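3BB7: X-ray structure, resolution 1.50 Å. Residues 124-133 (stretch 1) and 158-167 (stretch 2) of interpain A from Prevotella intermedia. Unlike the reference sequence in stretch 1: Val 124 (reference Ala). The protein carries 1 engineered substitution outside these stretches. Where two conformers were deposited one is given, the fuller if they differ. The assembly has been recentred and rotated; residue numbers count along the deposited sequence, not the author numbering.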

# COMPACT_ATOMS: atom_id res chain seq x y z
N VAL A 124 0.49 7.05 -5.54
CA VAL A 124 0.55 8.35 -4.88
C VAL A 124 1.09 9.44 -5.81
O VAL A 124 0.52 10.52 -5.86
N LEU A 125 2.16 9.18 -6.56
CA LEU A 125 2.67 10.20 -7.51
C LEU A 125 1.63 10.56 -8.55
O LEU A 125 1.44 11.75 -8.89
N ASN A 126 0.89 9.57 -9.03
CA ASN A 126 -0.13 9.84 -10.02
C ASN A 126 -1.27 10.70 -9.44
O ASN A 126 -1.87 11.51 -10.14
N TYR A 127 -1.60 10.48 -8.17
CA TYR A 127 -2.62 11.32 -7.52
C TYR A 127 -2.22 12.80 -7.61
O TYR A 127 -3.06 13.69 -7.90
N PHE A 128 -0.94 13.09 -7.37
CA PHE A 128 -0.44 14.48 -7.43
C PHE A 128 -0.08 14.98 -8.81
O PHE A 128 0.06 16.19 -9.00
N LYS A 129 0.08 14.06 -9.77
CA LYS A 129 0.54 14.39 -11.12
C LYS A 129 1.84 15.20 -11.05
O LYS A 129 1.99 16.26 -11.68
N TYR A 130 2.78 14.67 -10.26
CA TYR A 130 4.01 15.40 -9.93
C TYR A 130 5.06 14.37 -9.60
O TYR A 130 4.73 13.36 -9.01
N PRO A 131 6.32 14.61 -10.01
CA PRO A 131 6.86 15.77 -10.69
C PRO A 131 6.60 15.75 -12.19
O PRO A 131 6.14 14.71 -12.75
N VAL A 132 6.89 16.87 -12.83
CA VAL A 132 6.87 16.96 -14.29
C VAL A 132 7.96 16.07 -14.90
O VAL A 132 7.69 15.27 -15.79
N ARG A 133 9.18 16.19 -14.39
CA ARG A 133 10.33 15.36 -14.79
C ARG A 133 11.07 14.99 -13.52
O ARG A 133 10.94 15.67 -12.50
N ASN A 158 15.68 12.83 -17.68
CA ASN A 158 15.21 13.04 -19.05
C ASN A 158 13.82 12.50 -19.31
O ASN A 158 13.38 12.43 -20.47
N THR A 159 13.09 12.17 -18.24
CA THR A 159 11.77 11.60 -18.40
C THR A 159 10.70 12.61 -17.99
O THR A 159 10.71 13.08 -16.85
N THR A 160 9.80 12.94 -18.93
CA THR A 160 8.63 13.73 -18.61
C THR A 160 7.49 12.73 -18.40
O THR A 160 6.98 12.15 -19.37
N TYR A 161 7.09 12.51 -17.15
CA TYR A 161 6.06 11.49 -16.85
C TYR A 161 4.76 11.81 -17.58
O TYR A 161 4.30 12.95 -17.61
N ASP A 162 4.19 10.81 -18.23
CA ASP A 162 3.06 11.05 -19.13
C ASP A 162 1.74 10.95 -18.35
O ASP A 162 0.94 10.02 -18.55
N TRP A 163 1.53 11.90 -17.45
CA TRP A 163 0.35 11.88 -16.56
C TRP A 163 -0.98 11.78 -17.30
O TRP A 163 -1.90 11.11 -16.83
N ALA A 164 -1.07 12.41 -18.46
CA ALA A 164 -2.34 12.42 -19.22
C ALA A 164 -2.72 11.03 -19.75
O ALA A 164 -3.89 10.84 -20.10
N ASN A 165 -1.75 10.09 -19.81
CA ASN A 165 -2.01 8.73 -20.30
C ASN A 165 -2.02 7.68 -19.18
O ASN A 165 -2.01 6.47 -19.46
N MET A 166 -2.10 8.13 -17.93
CA MET A 166 -2.25 7.20 -16.80
C MET A 166 -3.72 6.88 -16.57
O MET A 166 -4.44 7.64 -15.96
N LYS A 167 -4.14 5.71 -17.03
CA LYS A 167 -5.51 5.27 -16.88
C LYS A 167 -5.77 4.83 -15.44
O LYS A 167 -4.86 4.33 -14.77

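A single tryptophan, Trp 163, packs against the end of a helix and the turn that follows it, and beyond it the two stretches meet through backbone and water-mediated polar contacts. The CA-to-CB bond of Trp 163 points toward stretch 1, and with chi1 m its broad, flat indole lies against the backbone. Lys 129, the first residue to leave the helix, has positive phi and sets its CA over the six-membered ring of Trp 163, 4.0 Å from the centroid, as a CH-pi contact. Leu 125 (chi1 m) adds an apolar touch, CB to Trp 163 CH2 at 3.9 Å. Indole also carries a donor: Trp 163 NE1 hydrogen-bonds Pro 131 O at 3.0 Å, near the ring plane. Pro 131, which follows a cis peptide bond, sets its CG 4.3 Å from Tyr 161 CE1.

Asn 126 (chi1 t) suits a mixed site: its OD1 lies 3.2 Å from Met 166 CB, while its ND2 donates to a water oxygen (3.0 Å) that in turn donates to Met 166 O (2.8 Å). Tyr 161 N donates to Val 132 O (3.1 Å), and a second water oxygen donates to both Val 132 O (2.8 Å) and Tyr 161 O (2.7 Å). At the exposed end, the long Arg 133 (chi1 m) brings CG 3.2 Å from Thr 160 OG1 and lays one guanidinium face over Asn 158.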

# COMPACT_ATOMS: atom_id res chain seq x y z
CB VAL A 124 1.37 8.25 -3.57
CG1 VAL A 124 1.55 9.67 -2.92
CG2 VAL A 124 0.64 7.33 -2.60
CB LEU A 125 3.94 9.70 -8.20
CG LEU A 125 5.24 10.05 -7.44
CD1 LEU A 125 5.18 9.78 -5.92
CD2 LEU A 125 6.48 9.43 -8.08
CB ASN A 126 -0.73 8.54 -10.57
CG ASN A 126 -1.80 8.81 -11.62
OD1 ASN A 126 -1.51 9.36 -12.70
ND2 ASN A 126 -3.04 8.43 -11.31
CB TYR A 127 -2.81 10.87 -6.07
CG TYR A 127 -3.71 11.81 -5.32
CD1 TYR A 127 -5.10 11.78 -5.51
CD2 TYR A 127 -3.18 12.78 -4.48
CE1 TYR A 127 -5.94 12.67 -4.84
CE2 TYR A 127 -4.02 13.71 -3.78
CZ TYR A 127 -5.39 13.63 -3.98
OH TYR A 127 -6.25 14.52 -3.36
CB PHE A 128 0.79 14.61 -6.53
CG PHE A 128 0.45 14.51 -5.06
CD1 PHE A 128 -0.31 15.52 -4.45
CD2 PHE A 128 0.84 13.41 -4.32
CE1 PHE A 128 -0.64 15.45 -3.10
CE2 PHE A 128 0.48 13.30 -2.96
CZ PHE A 128 -0.24 14.32 -2.36
CB LYS A 129 -0.54 15.09 -11.94
CG LYS A 129 -1.67 14.14 -12.27
CD LYS A 129 -2.91 14.88 -12.69
CE LYS A 129 -4.10 13.92 -12.63
NZ LYS A 129 -3.85 12.73 -11.72
CB TYR A 130 3.73 16.32 -8.73
CG TYR A 130 4.88 17.19 -8.27
CD1 TYR A 130 5.04 18.48 -8.75
CD2 TYR A 130 5.79 16.72 -7.31
CE1 TYR A 130 6.10 19.27 -8.32
CE2 TYR A 130 6.84 17.49 -6.88
CZ TYR A 130 6.98 18.77 -7.37
OH TYR A 130 8.05 19.52 -6.92
CB PRO A 131 8.36 15.65 -10.41
CG PRO A 131 8.58 14.17 -10.43
CD PRO A 131 7.36 13.58 -9.76
CB VAL A 132 7.02 18.40 -14.79
CG1 VAL A 132 7.06 18.42 -16.30
CG2 VAL A 132 5.91 19.29 -14.30
CB ARG A 133 11.28 16.11 -15.76
CG ARG A 133 10.65 16.45 -17.11
CD ARG A 133 11.44 17.49 -17.90
NE ARG A 133 12.83 17.08 -18.12
CZ ARG A 133 13.37 16.87 -19.31
NH1 ARG A 133 12.65 17.04 -20.42
NH2 ARG A 133 14.63 16.50 -19.40
CB ASN A 158 16.22 12.47 -20.05
CG ASN A 158 17.48 13.29 -20.11
OD1 ASN A 158 17.44 14.49 -20.33
ND2 ASN A 158 18.62 12.64 -19.90
CB THR A 159 11.61 10.31 -17.58
OG1 THR A 159 12.52 9.34 -18.10
CG2 THR A 159 10.19 9.74 -17.69
CB THR A 160 8.30 14.70 -19.77
OG1 THR A 160 9.43 15.57 -19.97
CG2 THR A 160 7.08 15.53 -19.44
CB TYR A 161 5.88 11.30 -15.33
CG TYR A 161 7.18 10.84 -14.74
CD1 TYR A 161 8.00 11.73 -14.06
CD2 TYR A 161 7.64 9.53 -14.95
CE1 TYR A 161 9.26 11.33 -13.61
CE2 TYR A 161 8.87 9.12 -14.47
CZ TYR A 161 9.69 10.03 -13.81
OH TYR A 161 10.97 9.63 -13.39
CB ASP A 162 3.12 10.07 -20.29
CG ASP A 162 2.12 10.40 -21.40
OD1 ASP A 162 2.05 9.58 -22.34
OD2 ASP A 162 1.43 11.45 -21.36
CB TRP A 163 0.33 13.12 -15.65
CG TRP A 163 1.60 13.25 -14.84
CD1 TRP A 163 2.56 14.21 -14.97
CD2 TRP A 163 2.09 12.32 -13.88
NE1 TRP A 163 3.57 14.00 -14.07
CE2 TRP A 163 3.32 12.81 -13.40
CE3 TRP A 163 1.59 11.13 -13.33
CZ2 TRP A 163 4.07 12.15 -12.40
CZ3 TRP A 163 2.34 10.46 -12.35
CH2 TRP A 163 3.58 10.96 -11.91
CB ALA A 164 -2.29 13.44 -20.38
CB ASN A 165 -1.00 8.35 -21.40
CG ASN A 165 -1.45 8.75 -22.78
OD1 ASN A 165 -2.63 8.61 -23.15
ND2 ASN A 165 -0.52 9.28 -23.57
CB MET A 166 -1.65 7.77 -15.52
CG MET A 166 -0.28 8.31 -15.64
SD MET A 166 0.94 7.02 -15.62
CE MET A 166 2.46 8.02 -15.69
CB LYS A 167 -5.73 4.12 -17.87
CG LYS A 167 -7.13 3.69 -18.15
CD LYS A 167 -7.17 2.84 -19.45
CE LYS A 167 -8.58 2.71 -19.98
NZ LYS A 167 -9.54 3.74 -19.48
O HOH W 1 -5.31 8.12 -13.32
O HOH W 2 5.11 15.38 -16.78